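Local coordinates for protein succinate dehydrogenase subunit B (Mycolicibacterium smegmatis MC2 51, PDB 6LUM) that probably relays electrons from succinate oxidation toward the membrane quinone through its bound [2Fe-2S], [4Fe-4S] and [3Fe-4S] clusters, at residues J[26-31]-J[58-63]; J[54-59]-J[99-104]; J[69-74]-J[126-131]. All blocks are in the same frame, centred on the assembly; numbering follows the deposited sequence.

Interaction 1 of 3, residues J[26-31]-J[58-63]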
loop_
_atom_site.group_PDB
_atom_site.type_symbol
_atom_site.label_atom_id
_atom_site.label_comp_id
_atom_site.label_asym_id
_atom_site.label_seq_id
_atom_site.Cartn_x
_atom_site.Cartn_y
_atom_site.Cartn_z
ATOM N N VAL J 26 -51.623 -12.114 -25.652
ATOM C CA VAL J 26 -50.468 -12.900 -25.247
ATOM C C VAL J 26 -50.538 -13.223 -23.757
ATOM O O VAL J 26 -51.059 -12.453 -22.947
ATOM C CB VAL J 26 -49.190 -12.120 -25.590
ATOM C CG1 VAL J 26 -47.956 -12.844 -25.120
ATOM C CG2 VAL J 26 -49.117 -11.886 -27.074
ATOM N N THR J 27 -50.017 -14.390 -23.398
ATOM C CA THR J 27 -49.959 -14.839 -22.015
ATOM C C THR J 27 -48.534 -14.703 -21.503
ATOM O O THR J 27 -47.586 -15.049 -22.211
ATOM C CB THR J 27 -50.423 -16.290 -21.896
ATOM O OG1 THR J 27 -51.834 -16.362 -22.123
ATOM C CG2 THR J 27 -50.113 -16.842 -20.528
ATOM N N LEU J 28 -48.385 -14.186 -20.290
ATOM C CA LEU J 28 -47.098 -14.109 -19.616
ATOM C C LEU J 28 -47.077 -15.095 -18.464
ATOM O O LEU J 28 -48.111 -15.365 -17.852
ATOM C CB LEU J 28 -46.822 -12.704 -19.083
ATOM C CG LEU J 28 -47.074 -11.503 -19.987
ATOM C CD1 LEU J 28 -46.948 -10.246 -19.173
ATOM C CD2 LEU J 28 -46.104 -11.472 -21.134
ATOM N N LYS J 29 -45.902 -15.632 -18.170
ATOM C CA LYS J 29 -45.714 -16.555 -17.059
ATOM C C LYS J 29 -44.634 -15.988 -16.157
ATOM O O LYS J 29 -43.450 -16.253 -16.361
ATOM C CB LYS J 29 -45.334 -17.942 -17.552
ATOM C CG LYS J 29 -46.499 -18.881 -17.731
ATOM C CD LYS J 29 -46.021 -20.252 -18.124
ATOM C CE LYS J 29 -45.159 -20.849 -17.040
ATOM N NZ LYS J 29 -44.668 -22.198 -17.424
ATOM N N ILE J 30 -45.021 -15.228 -15.175
ATOM C CA ILE J 30 -44.055 -14.618 -14.279
ATOM C C ILE J 30 -43.676 -15.658 -13.244
ATOM O O ILE J 30 -44.454 -16.567 -12.958
ATOM C CB ILE J 30 -44.633 -13.356 -13.619
ATOM C CG1 ILE J 30 -45.275 -12.448 -14.656
ATOM C CG2 ILE J 30 -43.536 -12.572 -12.961
ATOM C CD1 ILE J 30 -44.327 -11.908 -15.633
ATOM N N ALA J 31 -42.475 -15.544 -12.693
ATOM C CA ALA J 31 -42.037 -16.426 -11.617
ATOM C C ALA J 31 -42.077 -15.633 -10.323
ATOM O O ALA J 31 -41.084 -15.044 -9.901
ATOM C CB ALA J 31 -40.649 -16.972 -11.898
ATOM N N ASN J 58 -43.928 -2.759 -21.830
ATOM C CA ASN J 58 -45.315 -2.322 -21.902
ATOM C C ASN J 58 -46.245 -3.375 -21.333
ATOM O O ASN J 58 -47.220 -3.053 -20.647
ATOM C CB ASN J 58 -45.695 -2.007 -23.341
ATOM C CG ASN J 58 -44.915 -0.856 -23.906
ATOM O OD1 ASN J 58 -43.889 -0.465 -23.365
ATOM N ND2 ASN J 58 -45.393 -0.305 -25.005
ATOM N N LEU J 59 -45.949 -4.650 -21.583
ATOM C CA LEU J 59 -46.835 -5.696 -21.081
ATOM C C LEU J 59 -46.715 -5.860 -19.570
ATOM O O LEU J 59 -47.719 -6.063 -18.880
ATOM C CB LEU J 59 -46.545 -7.014 -21.783
ATOM C CG LEU J 59 -46.709 -7.094 -23.293
ATOM C CD1 LEU J 59 -47.056 -8.509 -23.641
ATOM C CD2 LEU J 59 -47.771 -6.159 -23.788
ATOM N N LEU J 60 -45.501 -5.780 -19.035
ATOM C CA LEU J 60 -45.336 -5.854 -17.591
ATOM C C LEU J 60 -45.947 -4.646 -16.901
ATOM O O LEU J 60 -46.445 -4.759 -15.779
ATOM C CB LEU J 60 -43.861 -5.979 -17.240
ATOM C CG LEU J 60 -43.139 -7.236 -17.703
ATOM C CD1 LEU J 60 -41.673 -7.110 -17.441
ATOM C CD2 LEU J 60 -43.676 -8.419 -16.985
ATOM N N HIS J 61 -45.929 -3.487 -17.554
ATOM C CA HIS J 61 -46.630 -2.327 -17.024
ATOM C C HIS J 61 -48.128 -2.560 -16.996
ATOM O O HIS J 61 -48.791 -2.206 -16.024
ATOM C CB HIS J 61 -46.311 -1.093 -17.858
ATOM C CG HIS J 61 -45.058 -0.390 -17.445
ATOM N ND1 HIS J 61 -44.333 0.397 -18.308
ATOM C CD2 HIS J 61 -44.408 -0.350 -16.261
ATOM C CE1 HIS J 61 -43.285 0.885 -17.676
ATOM N NE2 HIS J 61 -43.309 0.451 -16.431
ATOM N N TYR J 62 -48.687 -3.125 -18.060
ATOM C CA TYR J 62 -50.100 -3.491 -18.036
ATOM C C TYR J 62 -50.409 -4.394 -16.852
ATOM O O TYR J 62 -51.368 -4.159 -16.110
ATOM C CB TYR J 62 -50.482 -4.176 -19.343
ATOM C CG TYR J 62 -51.959 -4.397 -19.538
ATOM C CD1 TYR J 62 -52.646 -5.345 -18.799
ATOM C CD2 TYR J 62 -52.659 -3.679 -20.483
ATOM C CE1 TYR J 62 -53.984 -5.553 -18.984
ATOM C CE2 TYR J 62 -54.001 -3.883 -20.675
ATOM C CZ TYR J 62 -54.656 -4.821 -19.924
ATOM O OH TYR J 62 -55.998 -5.024 -20.117
ATOM N N VAL J 63 -49.611 -5.442 -16.664
ATOM C CA VAL J 63 -49.854 -6.362 -15.555
ATOM C C VAL J 63 -49.814 -5.622 -14.227
ATOM O O VAL J 63 -50.712 -5.764 -13.392
ATOM C CB VAL J 63 -48.838 -7.515 -15.568
ATOM C CG1 VAL J 63 -48.825 -8.185 -14.234
ATOM C CG2 VAL J 63 -49.185 -8.504 -16.626
#
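Leu28 of strand 27-32 faces Leu59 of helix 56-67 with their CA atoms 8.5 Å apart, and the short segments 27-31 and 58-63 cross at 77° with their axes 10.5 Å apart. A helix laid over a mixed sheet in this way is the central feature of the beta-grasp fold of [2Fe-2S] ferredoxin domains, and here side chains alone fill the gap. Leu28 does most of the work, because its two methyls go to different residues. CD2 meets Leu59 CD1 at 4.0 Å, while CD1 lies 3.8 Å from Val63 CG2, one helical turn further on; Leu28 and Val63 slide past each other in opposite directions. In Leu28, CG is anti to the carbonyl carbon (chi1 -46°), and from there the fork spans the two helix residues. Two residues along the strand, Ile30 points to the same side, and its terminal CD1 touches Leu60 CD2 at 3.8 Å as the two side chains cross obliquely. Leu60 leaves the helix at its flank, but its end comes round to the strand. All five residues are buried, and the interface is wholly aliphatic. Around it, strand 27-32 lies between strands 42-47 and 114-118; Phe46 of the former touches Ile30 and Val63, and Ile117 of the latter touches Ile30 and Leu60, which extends the same apolar layer beneath the helix.

Interaction 2 of 3, residues J[54-59]-J[99-104]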
loop_
_atom_site.group_PDB
_atom_site.type_symbol
_atom_site.label_atom_id
_atom_site.label_comp_id
_atom_site.label_asym_id
_atom_site.label_seq_id
_atom_site.Cartn_x
_atom_site.Cartn_y
_atom_site.Cartn_z
ATOM N N ASP J 54 -45.394 -2.872 -29.381
ATOM C CA ASP J 54 -45.288 -3.064 -27.945
ATOM C C ASP J 54 -43.927 -3.630 -27.602
ATOM O O ASP J 54 -43.096 -3.886 -28.471
ATOM C CB ASP J 54 -46.366 -3.997 -27.392
ATOM C CG ASP J 54 -47.694 -3.314 -27.217
ATOM O OD1 ASP J 54 -47.712 -2.082 -27.026
ATOM O OD2 ASP J 54 -48.726 -4.014 -27.234
ATOM N N ARG J 55 -43.721 -3.825 -26.304
ATOM C CA ARG J 55 -42.513 -4.424 -25.772
ATOM C C ARG J 55 -42.860 -5.083 -24.452
ATOM O O ARG J 55 -43.898 -4.796 -23.844
ATOM C CB ARG J 55 -41.410 -3.386 -25.604
ATOM C CG ARG J 55 -40.639 -3.145 -26.865
ATOM C CD ARG J 55 -40.259 -1.710 -27.037
ATOM N NE ARG J 55 -39.786 -1.455 -28.391
ATOM C CZ ARG J 55 -38.528 -1.612 -28.781
ATOM N NH1 ARG J 55 -38.177 -1.355 -30.032
ATOM N NH2 ARG J 55 -37.617 -2.025 -27.918
ATOM N N LEU J 56 -41.990 -5.985 -24.010
ATOM C CA LEU J 56 -42.290 -6.690 -22.777
ATOM C C LEU J 56 -42.416 -5.729 -21.611
ATOM O O LEU J 56 -43.108 -6.028 -20.639
ATOM C CB LEU J 56 -41.230 -7.739 -22.481
ATOM C CG LEU J 56 -41.627 -8.732 -21.407
ATOM C CD1 LEU J 56 -42.903 -9.389 -21.792
ATOM C CD2 LEU J 56 -40.570 -9.750 -21.246
ATOM N N LEU J 57 -41.778 -4.566 -21.691
ATOM C CA LEU J 57 -41.960 -3.573 -20.643
ATOM C C LEU J 57 -43.377 -3.033 -20.650
ATOM O O LEU J 57 -43.980 -2.861 -19.592
ATOM C CB LEU J 57 -40.962 -2.439 -20.808
ATOM C CG LEU J 57 -40.603 -1.695 -19.535
ATOM C CD1 LEU J 57 -40.068 -2.669 -18.526
ATOM C CD2 LEU J 57 -39.594 -0.629 -19.835
ATOM N N ASN J 58 -43.928 -2.759 -21.830
ATOM C CA ASN J 58 -45.315 -2.322 -21.902
ATOM C C ASN J 58 -46.245 -3.375 -21.333
ATOM O O ASN J 58 -47.220 -3.053 -20.647
ATOM C CB ASN J 58 -45.695 -2.007 -23.341
ATOM C CG ASN J 58 -44.915 -0.856 -23.906
ATOM O OD1 ASN J 58 -43.889 -0.465 -23.365
ATOM N ND2 ASN J 58 -45.393 -0.305 -25.005
ATOM N N LEU J 59 -45.949 -4.650 -21.583
ATOM C CA LEU J 59 -46.835 -5.696 -21.081
ATOM C C LEU J 59 -46.715 -5.860 -19.570
ATOM O O LEU J 59 -47.719 -6.063 -18.880
ATOM C CB LEU J 59 -46.545 -7.014 -21.783
ATOM C CG LEU J 59 -46.709 -7.094 -23.293
ATOM C CD1 LEU J 59 -47.056 -8.509 -23.641
ATOM C CD2 LEU J 59 -47.771 -6.159 -23.788
ATOM N N VAL J 99 -37.484 -6.405 -26.173
ATOM C CA VAL J 99 -37.818 -7.673 -26.792
ATOM C C VAL J 99 -38.734 -7.511 -27.992
ATOM O O VAL J 99 -38.896 -8.463 -28.761
ATOM C CB VAL J 99 -38.438 -8.641 -25.786
ATOM C CG1 VAL J 99 -37.605 -8.693 -24.540
ATOM C CG2 VAL J 99 -39.827 -8.228 -25.516
ATOM N N LEU J 100 -39.356 -6.348 -28.178
ATOM C CA LEU J 100 -39.810 -5.923 -29.503
ATOM C C LEU J 100 -40.761 -6.946 -30.131
ATOM O O LEU J 100 -40.421 -7.668 -31.064
ATOM C CB LEU J 100 -38.607 -5.655 -30.410
ATOM C CG LEU J 100 -38.923 -5.151 -31.809
ATOM C CD1 LEU J 100 -39.719 -3.874 -31.724
ATOM C CD2 LEU J 100 -37.637 -4.936 -32.579
ATOM N N MET J 101 -41.945 -7.022 -29.569
ATOM C CA MET J 101 -42.922 -8.002 -30.040
ATOM C C MET J 101 -43.462 -7.728 -31.423
ATOM O O MET J 101 -44.418 -8.412 -31.782
ATOM C CB MET J 101 -44.072 -8.082 -29.051
ATOM C CG MET J 101 -43.610 -8.554 -27.718
ATOM S SD MET J 101 -44.937 -8.816 -26.569
ATOM C CE MET J 101 -43.949 -9.251 -25.161
ATOM N N ARG J 102 -42.921 -6.777 -32.188
ATOM C CA ARG J 102 -43.329 -6.587 -33.578
ATOM C C ARG J 102 -43.238 -7.874 -34.383
ATOM O O ARG J 102 -43.977 -8.052 -35.355
ATOM C CB ARG J 102 -42.460 -5.509 -34.229
ATOM C CG ARG J 102 -42.967 -4.967 -35.554
ATOM C CD ARG J 102 -42.087 -3.814 -36.037
ATOM N NE ARG J 102 -41.869 -2.811 -34.995
ATOM C CZ ARG J 102 -40.944 -1.857 -35.042
ATOM N NH1 ARG J 102 -40.130 -1.761 -36.084
ATOM N NH2 ARG J 102 -40.832 -0.997 -34.038
ATOM N N ASP J 103 -42.345 -8.780 -33.997
ATOM C CA ASP J 103 -42.124 -10.013 -34.745
ATOM C C ASP J 103 -42.880 -11.168 -34.090
ATOM O O ASP J 103 -42.314 -12.039 -33.429
ATOM C CB ASP J 103 -40.629 -10.302 -34.847
ATOM C CG ASP J 103 -39.914 -10.160 -33.518
ATOM O OD1 ASP J 103 -40.590 -10.116 -32.474
ATOM O OD2 ASP J 103 -38.671 -10.080 -33.512
ATOM N N MET J 104 -44.195 -11.164 -34.288
ATOM C CA MET J 104 -45.043 -12.289 -33.898
ATOM C C MET J 104 -45.805 -12.760 -35.133
ATOM O O MET J 104 -46.951 -12.381 -35.380
ATOM C CB MET J 104 -45.977 -11.900 -32.716
ATOM C CG MET J 104 -46.867 -10.688 -32.945
ATOM S SD MET J 104 -47.811 -10.235 -31.476
ATOM C CE MET J 104 -48.619 -8.748 -32.054
#
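Met101 sends its side chain into the start of helix 56-67, where the beta-grasp domain joins its helix to the long loop between strands 92-93 and 114-118. This inner half is closely packed. Beyond CG the methionine chain is extended (chi2 -174°), carrying the thioether to the helix, where Met101 CE lies 3.5 Å from Leu56 CD1. The same methyl also meets Leu59 CD1, at 3.5 Å, with the two side chains approaching tip to tip and Met101 SD close behind. Beside them, one branch of Val99, CG2, rests against Leu56 CB at 3.4 Å. Leu28 and Ile117 of the sheet also touch Leu56, and Ile115 touches Met101, so this half is continuous with the apolar layer between helix and sheet.

The outer half is different in kind. Arg55, at the N-cap position of the helix, and Leu100 lie side by side and point the same way, both partly exposed. CB and CG of the leucine sit over one face of the guanidinium, CB 4.3 Å above its plane and displaced toward the rim, and Leu100 CD1 comes to 3.4 Å of Arg55 NH1. Arg102 NH2 lies 4.8 Å from Arg55 NH1, two like charges near each other. Arg55's polar partner lies just before the loop segment: Arg55 NH2 donates to the backbone O of Cys97, a residue of the [2Fe-2S] pocket.

Interaction 3 of 3, residues J[69-74]-J[126-131]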
loop_
_atom_site.group_PDB
_atom_site.type_symbol
_atom_site.label_atom_id
_atom_site.label_comp_id
_atom_site.label_asym_id
_atom_site.label_seq_id
_atom_site.Cartn_x
_atom_site.Cartn_y
_atom_site.Cartn_z
ATOM N N GLY J 69 -50.157 -5.988 -9.027
ATOM C CA GLY J 69 -49.782 -4.801 -8.296
ATOM C C GLY J 69 -48.916 -5.143 -7.114
ATOM O O GLY J 69 -48.369 -4.261 -6.451
ATOM N N THR J 70 -48.762 -6.433 -6.859
ATOM C CA THR J 70 -47.659 -6.919 -6.050
ATOM C C THR J 70 -46.406 -7.146 -6.890
ATOM O O THR J 70 -45.321 -7.323 -6.332
ATOM C CB THR J 70 -48.071 -8.216 -5.344
ATOM O OG1 THR J 70 -49.322 -8.013 -4.681
ATOM C CG2 THR J 70 -47.055 -8.612 -4.294
ATOM N N LEU J 71 -46.531 -7.105 -8.215
ATOM C CA LEU J 71 -45.433 -7.420 -9.121
ATOM C C LEU J 71 -44.462 -6.252 -9.199
ATOM O O LEU J 71 -44.840 -5.156 -9.617
ATOM C CB LEU J 71 -45.978 -7.747 -10.506
ATOM C CG LEU J 71 -44.931 -7.948 -11.588
ATOM C CD1 LEU J 71 -43.983 -9.041 -11.179
ATOM C CD2 LEU J 71 -45.594 -8.303 -12.883
ATOM N N THR J 72 -43.215 -6.480 -8.812
ATOM C CA THR J 72 -42.210 -5.437 -8.870
ATOM C C THR J 72 -41.132 -5.801 -9.875
ATOM O O THR J 72 -40.911 -6.966 -10.187
ATOM C CB THR J 72 -41.571 -5.202 -7.505
ATOM O OG1 THR J 72 -40.671 -6.270 -7.218
ATOM C CG2 THR J 72 -42.626 -5.151 -6.440
ATOM N N PHE J 73 -40.472 -4.772 -10.389
ATOM C CA PHE J 73 -39.348 -4.901 -11.300
ATOM C C PHE J 73 -38.759 -3.514 -11.467
ATOM O O PHE J 73 -39.396 -2.515 -11.131
ATOM C CB PHE J 73 -39.756 -5.494 -12.648
ATOM C CG PHE J 73 -40.831 -4.732 -13.352
ATOM C CD1 PHE J 73 -42.150 -4.915 -13.031
ATOM C CD2 PHE J 73 -40.519 -3.853 -14.357
ATOM C CE1 PHE J 73 -43.125 -4.222 -13.680
ATOM C CE2 PHE J 73 -41.497 -3.160 -15.008
ATOM C CZ PHE J 73 -42.797 -3.342 -14.665
ATOM N N ARG J 74 -37.537 -3.462 -11.968
ATOM C CA ARG J 74 -36.835 -2.205 -12.144
ATOM C C ARG J 74 -36.976 -1.725 -13.578
ATOM O O ARG J 74 -37.014 -2.530 -14.507
ATOM C CB ARG J 74 -35.365 -2.360 -11.788
ATOM C CG ARG J 74 -35.125 -2.651 -10.349
ATOM C CD ARG J 74 -33.666 -2.766 -10.067
ATOM N NE ARG J 74 -33.401 -2.880 -8.643
ATOM C CZ ARG J 74 -32.700 -3.862 -8.096
ATOM N NH1 ARG J 74 -32.201 -4.813 -8.860
ATOM N NH2 ARG J 74 -32.498 -3.894 -6.794
ATOM N N GLU J 126 -34.734 -10.781 -4.474
ATOM C CA GLU J 126 -35.331 -10.020 -3.388
ATOM C C GLU J 126 -36.842 -9.954 -3.464
ATOM O O GLU J 126 -37.495 -9.882 -2.427
ATOM C CB GLU J 126 -34.773 -8.597 -3.368
ATOM C CG GLU J 126 -33.296 -8.531 -3.076
ATOM C CD GLU J 126 -32.954 -9.009 -1.681
ATOM O OE1 GLU J 126 -32.854 -8.166 -0.768
ATOM O OE2 GLU J 126 -32.782 -10.229 -1.491
ATOM N N LYS J 127 -37.406 -9.968 -4.662
ATOM C CA LYS J 127 -38.834 -10.096 -4.888
ATOM C C LYS J 127 -38.988 -10.623 -6.306
ATOM O O LYS J 127 -38.004 -11.036 -6.926
ATOM C CB LYS J 127 -39.541 -8.756 -4.647
ATOM C CG LYS J 127 -40.985 -8.880 -4.231
ATOM C CD LYS J 127 -41.388 -7.724 -3.365
ATOM C CE LYS J 127 -42.880 -7.677 -3.189
ATOM N NZ LYS J 127 -43.575 -7.669 -4.491
ATOM N N ASP J 128 -40.197 -10.618 -6.827
ATOM C CA ASP J 128 -40.362 -11.054 -8.204
ATOM C C ASP J 128 -39.609 -10.139 -9.149
ATOM O O ASP J 128 -39.751 -8.922 -9.086
ATOM C CB ASP J 128 -41.841 -11.100 -8.545
ATOM C CG ASP J 128 -42.592 -9.951 -7.956
ATOM O OD1 ASP J 128 -43.367 -10.188 -7.007
ATOM O OD2 ASP J 128 -42.423 -8.816 -8.435
ATOM N N LEU J 129 -38.767 -10.727 -9.991
ATOM C CA LEU J 129 -37.992 -10.059 -11.032
ATOM C C LEU J 129 -37.030 -9.008 -10.503
ATOM O O LEU J 129 -36.419 -8.297 -11.296
ATOM C CB LEU J 129 -38.896 -9.418 -12.085
ATOM C CG LEU J 129 -40.062 -10.234 -12.614
ATOM C CD1 LEU J 129 -40.859 -9.417 -13.585
ATOM C CD2 LEU J 129 -39.563 -11.466 -13.272
ATOM N N VAL J 130 -36.852 -8.895 -9.194
ATOM C CA VAL J 130 -35.890 -7.972 -8.606
ATOM C C VAL J 130 -34.809 -8.798 -7.930
ATOM O O VAL J 130 -35.117 -9.688 -7.134
ATOM C CB VAL J 130 -36.554 -7.015 -7.604
ATOM C CG1 VAL J 130 -35.515 -6.304 -6.815
ATOM C CG2 VAL J 130 -37.394 -6.020 -8.315
ATOM N N VAL J 131 -33.551 -8.522 -8.246
ATOM C CA VAL J 131 -32.445 -9.250 -7.651
ATOM C C VAL J 131 -31.563 -8.272 -6.893
ATOM O O VAL J 131 -31.752 -7.061 -6.941
ATOM C CB VAL J 131 -31.626 -10.033 -8.686
ATOM C CG1 VAL J 131 -32.528 -10.918 -9.500
ATOM C CG2 VAL J 131 -30.880 -9.095 -9.570
#
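In Asp128, chi1 of 40° sets CG between its own backbone N and carbonyl carbon, and chi2 of -109° turns the carboxylate so that OD2 meets Thr72. The aspartate occupies the second position of a type II beta turn, Lys127 to Val130, which joins the two short strands of a hairpin; Glu126 and Lys127 both face Val130 and form a classic beta bulge there. Asp128 OD2 accepts the backbone N-H of Thr72 with an N-H...O angle of 161°; the modelled separation is shorter than usual, and its exact length is doubtful. The other oxygen, OD1, makes a salt bridge with Lys127 NZ at 3.6 Å, so the two oxygens of one carboxylate serve a backbone amide and an ammonium group. Thr72 CG2 lies 3.3 Å from Lys127 NZ, the two side chains crossing at about a right angle.

Apolar contacts flank this polar centre. Leu71 CD1 reaches Leu129 CD1 at 4.0 Å, and Phe73 CB rests on Leu129 CB at 4.1 Å, while the phenylalanine ring leads away to helix 56-67. Subunit A packs against this contact: its Tyr501 touches Thr72 and Lys127, and its Glu161 forms a salt bridge with Arg74 NE. The guanidinium of Arg74 carries Val130 CG1 over one face, 3.8 Å above the plane and displaced toward the rim. Near its edge, Arg74 NH1 donates to Val131 O at 3.0 Å, the oxygen tilted out of the guanidinium plane, and Arg74 NH2 adds a weak bond to the same oxygen at 3.3 Å.

In the fold
Helix 56-67 is common ground for interactions 1 and 2, which share Leu59: interaction 1 secures its middle to the sheet, while interaction 2 closes the loop 99-104 over its first turn, and Leu28 touching Leu56 merges their cores. Interaction 3 uses the loop that follows the helix, yet Leu71 packs on Val63 and Phe73 on Leu57 and Leu60, tying it to both. Chemistry follows place. The buried 26-31/58-63 contact is purely aliphatic; 54-59/99-104 grades from apolar packing to a partly exposed arginine; 69-74/126-131 is buried too, but combines hydrogen bonds and charge where subunit A meets the domain.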